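Local coordinates for protein 6-phosphogluconolactonase (Shewanella baltica, PDB 3NWP) that probably hydrolyses 6-phosphogluconolactone to 6-phosphogluconate, the second step of the oxidative pentose phosphate pathway, at residues A[189-194]-A[200-205]; A[74-77]-A[81-84]. All blocks are in the same frame, centred on the assembly; numbering follows the deposited sequence. Where two conformers were deposited one is given.

Contact 1 (A[189-194]-A[200-205])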
loop_
_atom_site.group_PDB
_atom_site.type_symbol
_atom_site.label_atom_id
_atom_site.label_comp_id
_atom_site.label_asym_id
_atom_site.label_seq_id
_atom_site.Cartn_x
_atom_site.Cartn_y
_atom_site.Cartn_z
ATOM N N ILE A 189 6.841 6.618 1.431
ATOM C CA ILE A 189 6.182 5.655 0.579
ATOM C C ILE A 189 7.222 4.924 -0.237
ATOM O O ILE A 189 8.221 5.507 -0.719
ATOM C CB ILE A 189 5.223 6.437 -0.387
ATOM C CG1 ILE A 189 4.119 7.113 0.413
ATOM C CG2 ILE A 189 4.685 5.489 -1.458
ATOM C CD1 ILE A 189 3.257 8.083 -0.400
ATOM N N TYR A 190 7.012 3.605 -0.402
ATOM C CA TYR A 190 7.796 2.753 -1.307
ATOM C C TYR A 190 6.899 2.247 -2.395
ATOM O O TYR A 190 5.752 1.898 -2.093
ATOM C CB TYR A 190 8.376 1.565 -0.547
ATOM C CG TYR A 190 9.414 1.972 0.447
ATOM C CD1 TYR A 190 10.681 2.306 0.038
ATOM C CD2 TYR A 190 9.148 2.025 1.807
ATOM C CE1 TYR A 190 11.629 2.768 0.956
ATOM C CE2 TYR A 190 10.102 2.406 2.738
ATOM C CZ TYR A 190 11.364 2.763 2.295
ATOM O OH TYR A 190 12.316 3.199 3.207
ATOM N N LEU A 191 7.330 2.307 -3.645
ATOM C CA LEU A 191 6.621 1.671 -4.727
ATOM C C LEU A 191 7.451 0.481 -5.198
ATOM O O LEU A 191 8.581 0.673 -5.675
ATOM C CB LEU A 191 6.430 2.649 -5.881
ATOM C CG LEU A 191 5.701 2.113 -7.088
ATOM C CD1 LEU A 191 4.261 1.598 -6.735
ATOM C CD2 LEU A 191 5.627 3.173 -8.197
ATOM N N HIS A 192 6.928 -0.744 -5.062
ATOM C CA HIS A 192 7.630 -1.991 -5.290
ATOM C C HIS A 192 7.147 -2.523 -6.616
ATOM O O HIS A 192 5.973 -2.949 -6.751
ATOM C CB HIS A 192 7.321 -2.907 -4.143
ATOM C CG HIS A 192 7.954 -4.257 -4.226
ATOM N ND1 HIS A 192 7.710 -5.226 -3.262
ATOM C CD2 HIS A 192 8.869 -4.777 -5.075
ATOM C CE1 HIS A 192 8.409 -6.305 -3.580
ATOM N NE2 HIS A 192 9.126 -6.062 -4.664
ATOM N N LEU A 193 8.045 -2.534 -7.593
ATOM C CA LEU A 193 7.744 -2.991 -8.936
ATOM C C LEU A 193 8.698 -4.109 -9.385
ATOM O O LEU A 193 9.886 -4.093 -9.051
ATOM C CB LEU A 193 7.918 -1.843 -9.941
ATOM C CG LEU A 193 7.192 -0.543 -9.681
ATOM C CD1 LEU A 193 7.557 0.495 -10.758
ATOM C CD2 LEU A 193 5.675 -0.822 -9.661
ATOM N N VAL A 194 8.197 -5.089 -10.149
ATOM C CA VAL A 194 9.015 -6.135 -10.724
ATOM C C VAL A 194 8.670 -6.336 -12.200
ATOM O O VAL A 194 7.475 -6.472 -12.539
ATOM C CB VAL A 194 8.893 -7.468 -9.941
ATOM C CG1 VAL A 194 9.714 -8.626 -10.613
ATOM C CG2 VAL A 194 9.337 -7.249 -8.497
ATOM N N SER A 200 8.008 -0.432 -17.975
ATOM C CA SER A 200 7.428 0.317 -19.093
ATOM C C SER A 200 6.223 1.168 -18.637
ATOM O O SER A 200 6.104 2.335 -19.003
ATOM C CB SER A 200 6.980 -0.656 -20.200
ATOM O OG SER A 200 6.370 0.061 -21.269
ATOM N N VAL A 201 5.343 0.573 -17.834
ATOM C CA VAL A 201 4.160 1.278 -17.305
ATOM C C VAL A 201 4.562 2.423 -16.381
ATOM O O VAL A 201 3.984 3.487 -16.394
ATOM C CB VAL A 201 3.178 0.278 -16.640
ATOM C CG1 VAL A 201 2.013 0.981 -15.943
ATOM C CG2 VAL A 201 2.730 -0.765 -17.702
ATOM N N TYR A 202 5.584 2.200 -15.543
ATOM C CA TYR A 202 6.123 3.280 -14.683
ATOM C C TYR A 202 6.627 4.461 -15.550
ATOM O O TYR A 202 6.341 5.614 -15.261
ATOM C CB TYR A 202 7.230 2.728 -13.767
ATOM C CG TYR A 202 8.039 3.802 -13.069
ATOM C CD1 TYR A 202 7.525 4.562 -12.027
ATOM C CD2 TYR A 202 9.344 3.993 -13.415
ATOM C CE1 TYR A 202 8.277 5.540 -11.393
ATOM C CE2 TYR A 202 10.096 4.956 -12.793
ATOM C CZ TYR A 202 9.546 5.721 -11.784
ATOM O OH TYR A 202 10.344 6.671 -11.201
ATOM N N ARG A 203 7.388 4.166 -16.594
ATOM C CA ARG A 203 7.851 5.227 -17.491
ATOM C C ARG A 203 6.652 5.951 -18.122
ATOM O O ARG A 203 6.671 7.179 -18.258
ATOM C CB ARG A 203 8.786 4.641 -18.572
ATOM C CG ARG A 203 10.083 4.072 -18.016
ATOM C CD ARG A 203 11.000 5.086 -17.465
ATOM N NE ARG A 203 11.378 6.093 -18.477
ATOM C CZ ARG A 203 12.194 7.117 -18.255
ATOM N NH1 ARG A 203 12.834 7.268 -17.091
ATOM N NH2 ARG A 203 12.433 7.951 -19.258
ATOM N N GLN A 204 5.617 5.213 -18.516
ATOM C CA GLN A 204 4.398 5.869 -19.005
ATOM C C GLN A 204 3.780 6.758 -17.954
ATOM O O GLN A 204 3.309 7.865 -18.240
ATOM C CB GLN A 204 3.346 4.870 -19.456
ATOM C CG GLN A 204 3.714 4.097 -20.672
ATOM C CD GLN A 204 2.601 3.154 -21.031
ATOM O OE1 GLN A 204 2.512 2.058 -20.492
ATOM N NE2 GLN A 204 1.699 3.607 -21.874
ATOM N N ALA A 205 3.751 6.288 -16.701
ATOM C CA ALA A 205 3.204 7.097 -15.656
ATOM C C ALA A 205 3.923 8.431 -15.531
ATOM O O ALA A 205 3.293 9.446 -15.283
ATOM C CB ALA A 205 3.243 6.346 -14.276
#
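Leu193 on strand 189-194 and Tyr202 on helix 196-206 have the nearest CA atoms of the two segments, 8.7 Å apart; no hydrogen bond joins the segments, so side chains alone bridge the gap. Leu191 and Leu193, two residues apart on the same face of the strand, both send their CB toward the helix, and Tyr202 points back at them. The tighter touch is Leu193 CD1 on Tyr202 CB at 3.8 Å, with the same methyl 4.1 Å from Tyr202 CG, at the root of the ring. The leucine runs roughly perpendicular to the tyrosine side chain. This is the helix-on-sheet layer of a Rossmann-like α/β fold: the strand lies between the parallel strands 132-135 and 227-232, and the chain turns back after it into the helix that covers this side. Tyr202 swings its ring away from its own backbone N (chi1 168°), which carries it past Leu193 to Leu191, whose CD2 stands 4.5 Å from Tyr202 CD1 in a looser, oblique approach. Val229 of strand 227-232 touches both Leu193 and Tyr202, while Leu135 of strand 132-135 packs on Leu191. On the reverse face of the strand, Tyr190 and His192 meet helix 14-36.

Contact 2 (A[74-77]-A[81-84])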
loop_
_atom_site.group_PDB
_atom_site.type_symbol
_atom_site.label_atom_id
_atom_site.label_comp_id
_atom_site.label_asym_id
_atom_site.label_seq_id
_atom_site.Cartn_x
_atom_site.Cartn_y
_atom_site.Cartn_z
ATOM N N ARG A 74 -10.200 -6.380 -1.254
ATOM C CA ARG A 74 -11.328 -6.878 -2.050
ATOM C C ARG A 74 -12.438 -7.265 -1.096
ATOM O O ARG A 74 -12.192 -7.862 -0.016
ATOM C CB ARG A 74 -10.897 -8.086 -2.868
ATOM C CG ARG A 74 -9.916 -7.809 -4.019
ATOM C CD ARG A 74 -8.484 -7.557 -3.528
ATOM N NE ARG A 74 -7.569 -7.425 -4.648
ATOM C CZ ARG A 74 -7.118 -8.441 -5.383
ATOM N NH1 ARG A 74 -7.440 -9.714 -5.100
ATOM N NH2 ARG A 74 -6.315 -8.186 -6.414
ATOM N N TRP A 75 -13.682 -6.923 -1.451
ATOM C CA TRP A 75 -14.812 -7.196 -0.536
ATOM C C TRP A 75 -15.265 -8.671 -0.694
ATOM O O TRP A 75 -16.304 -8.996 -1.371
ATOM C CB TRP A 75 -15.954 -6.179 -0.731
ATOM C CG TRP A 75 -16.734 -6.032 0.490
ATOM C CD1 TRP A 75 -17.959 -6.622 0.806
ATOM C CD2 TRP A 75 -16.352 -5.293 1.636
ATOM N NE1 TRP A 75 -18.331 -6.266 2.077
ATOM C CE2 TRP A 75 -17.368 -5.454 2.616
ATOM C CE3 TRP A 75 -15.229 -4.524 1.953
ATOM C CZ2 TRP A 75 -17.291 -4.878 3.861
ATOM C CZ3 TRP A 75 -15.141 -3.945 3.186
ATOM C CH2 TRP A 75 -16.175 -4.120 4.150
ATOM N N VAL A 76 -14.460 -9.553 -0.096
ATOM C CA VAL A 76 -14.614 -10.984 -0.134
ATOM C C VAL A 76 -14.228 -11.445 1.273
ATOM O O VAL A 76 -13.625 -10.675 2.044
ATOM C CB VAL A 76 -13.709 -11.654 -1.177
ATOM C CG1 VAL A 76 -14.031 -11.208 -2.659
ATOM C CG2 VAL A 76 -12.214 -11.424 -0.830
ATOM N N GLU A 77 -14.584 -12.683 1.647
ATOM C CA GLU A 77 -14.233 -13.159 2.970
ATOM C C GLU A 77 -12.723 -13.119 3.175
ATOM O O GLU A 77 -11.956 -13.346 2.244
ATOM C CB GLU A 77 -14.715 -14.603 3.185
ATOM C CG GLU A 77 -16.236 -14.779 3.153
ATOM C CD GLU A 77 -16.893 -14.099 4.306
ATOM O OE1 GLU A 77 -16.544 -14.452 5.453
ATOM O OE2 GLU A 77 -17.749 -13.216 4.068
ATOM N N ASP A 81 -9.524 -16.677 -1.568
ATOM C CA ASP A 81 -8.392 -16.548 -2.476
ATOM C C ASP A 81 -8.043 -15.077 -2.710
ATOM O O ASP A 81 -6.909 -14.652 -2.508
ATOM C CB ASP A 81 -8.730 -17.197 -3.823
ATOM C CG ASP A 81 -7.574 -17.155 -4.805
ATOM O OD1 ASP A 81 -6.461 -17.582 -4.436
ATOM O OD2 ASP A 81 -7.785 -16.706 -5.954
ATOM N N ALA A 82 -9.059 -14.297 -3.062
ATOM C CA ALA A 82 -8.863 -12.897 -3.455
ATOM C C ALA A 82 -8.623 -11.913 -2.300
ATOM O O ALA A 82 -8.500 -10.706 -2.561
ATOM C CB ALA A 82 -10.064 -12.434 -4.332
ATOM N N SER A 83 -8.545 -12.379 -1.049
ATOM C CA SER A 83 -8.394 -11.485 0.087
ATOM C C SER A 83 -6.941 -11.034 0.261
ATOM O O SER A 83 -6.034 -11.872 0.348
ATOM C CB SER A 83 -8.840 -12.157 1.366
ATOM O OG SER A 83 -8.632 -11.301 2.477
ATOM N N ASN A 84 -6.717 -9.731 0.377
ATOM C CA ASN A 84 -5.367 -9.225 0.725
ATOM C C ASN A 84 -5.035 -9.546 2.181
ATOM O O ASN A 84 -3.876 -9.892 2.498
ATOM C CB ASN A 84 -5.291 -7.717 0.501
ATOM C CG ASN A 84 -5.291 -7.322 -0.968
ATOM O OD1 ASN A 84 -4.948 -8.124 -1.857
ATOM N ND2 ASN A 84 -5.702 -6.070 -1.248
HETATM O O HOH W 1 -5.922 -5.098 -4.353
#
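The guanidinium of Arg74 has Asn84 OD1 standing 3.8 Å off one face, not over the centre but nearer NE, and Ala82 at its edge, where the carbonyl O lies near the plane. Guanidinium and Asn84 amide are turned 39° from each other. The setting is the loop that leaves strand 66-74 of the α/β fold and leads into helix 84-91, with Ser83 as the N-cap of that helix. Across the loop, Arg74 NH1 gives a hydrogen bond to Ala82 O at 2.9 Å, with an N-H...O angle of 156°; the donor is tilted somewhat out of the carbonyl plane. A bend at chi2 (76°) wraps the arginine chain round this oxygen, so that Arg74 CD also passes 3.3 Å from Ala82 O. NE is used separately: a water bridges it and the amide nitrogen of Asn84, accepting from Arg74 NE at 2.9 Å and, in the longer of the two bonds, from Asn84 ND2 at 3.3 Å. Asn84 ND2 also bonds to Asp72 O, which fixes the amide against the preceding strand. Next to this polar half, Val76 CG2 lies against the backbone between Ala82 and Ser83, 3.8 Å from Ser83 N, and His173 touches Arg74, Val76 and Ala82. At the start of the helix, Glu73 OE1 accepts from Asn84 N, and Ser83 OG caps the first turn by bonding to Arg86 N. On the same serine, CB comes 3.4 Å from Glu77 O.

Contact 2 comes first in the sequence, and contact 1 follows about a hundred residues later; the two do not touch, their centres being 24 Å apart and their nearest atoms about 13 Å. They share the mixed sheet, whose strands 66-74, 39-43, 132-135 and 189-194 are neighbours in that order, so two strands separate the ones they involve. Each belongs to a connection from a strand to the helix that follows it: contact 2 lies in the loop between strand 66-74 and helix 84-91, whereas contact 1 packs helix 196-206 on strand 189-194. The two thus secure separate strand-to-helix connections of one α/β sheet.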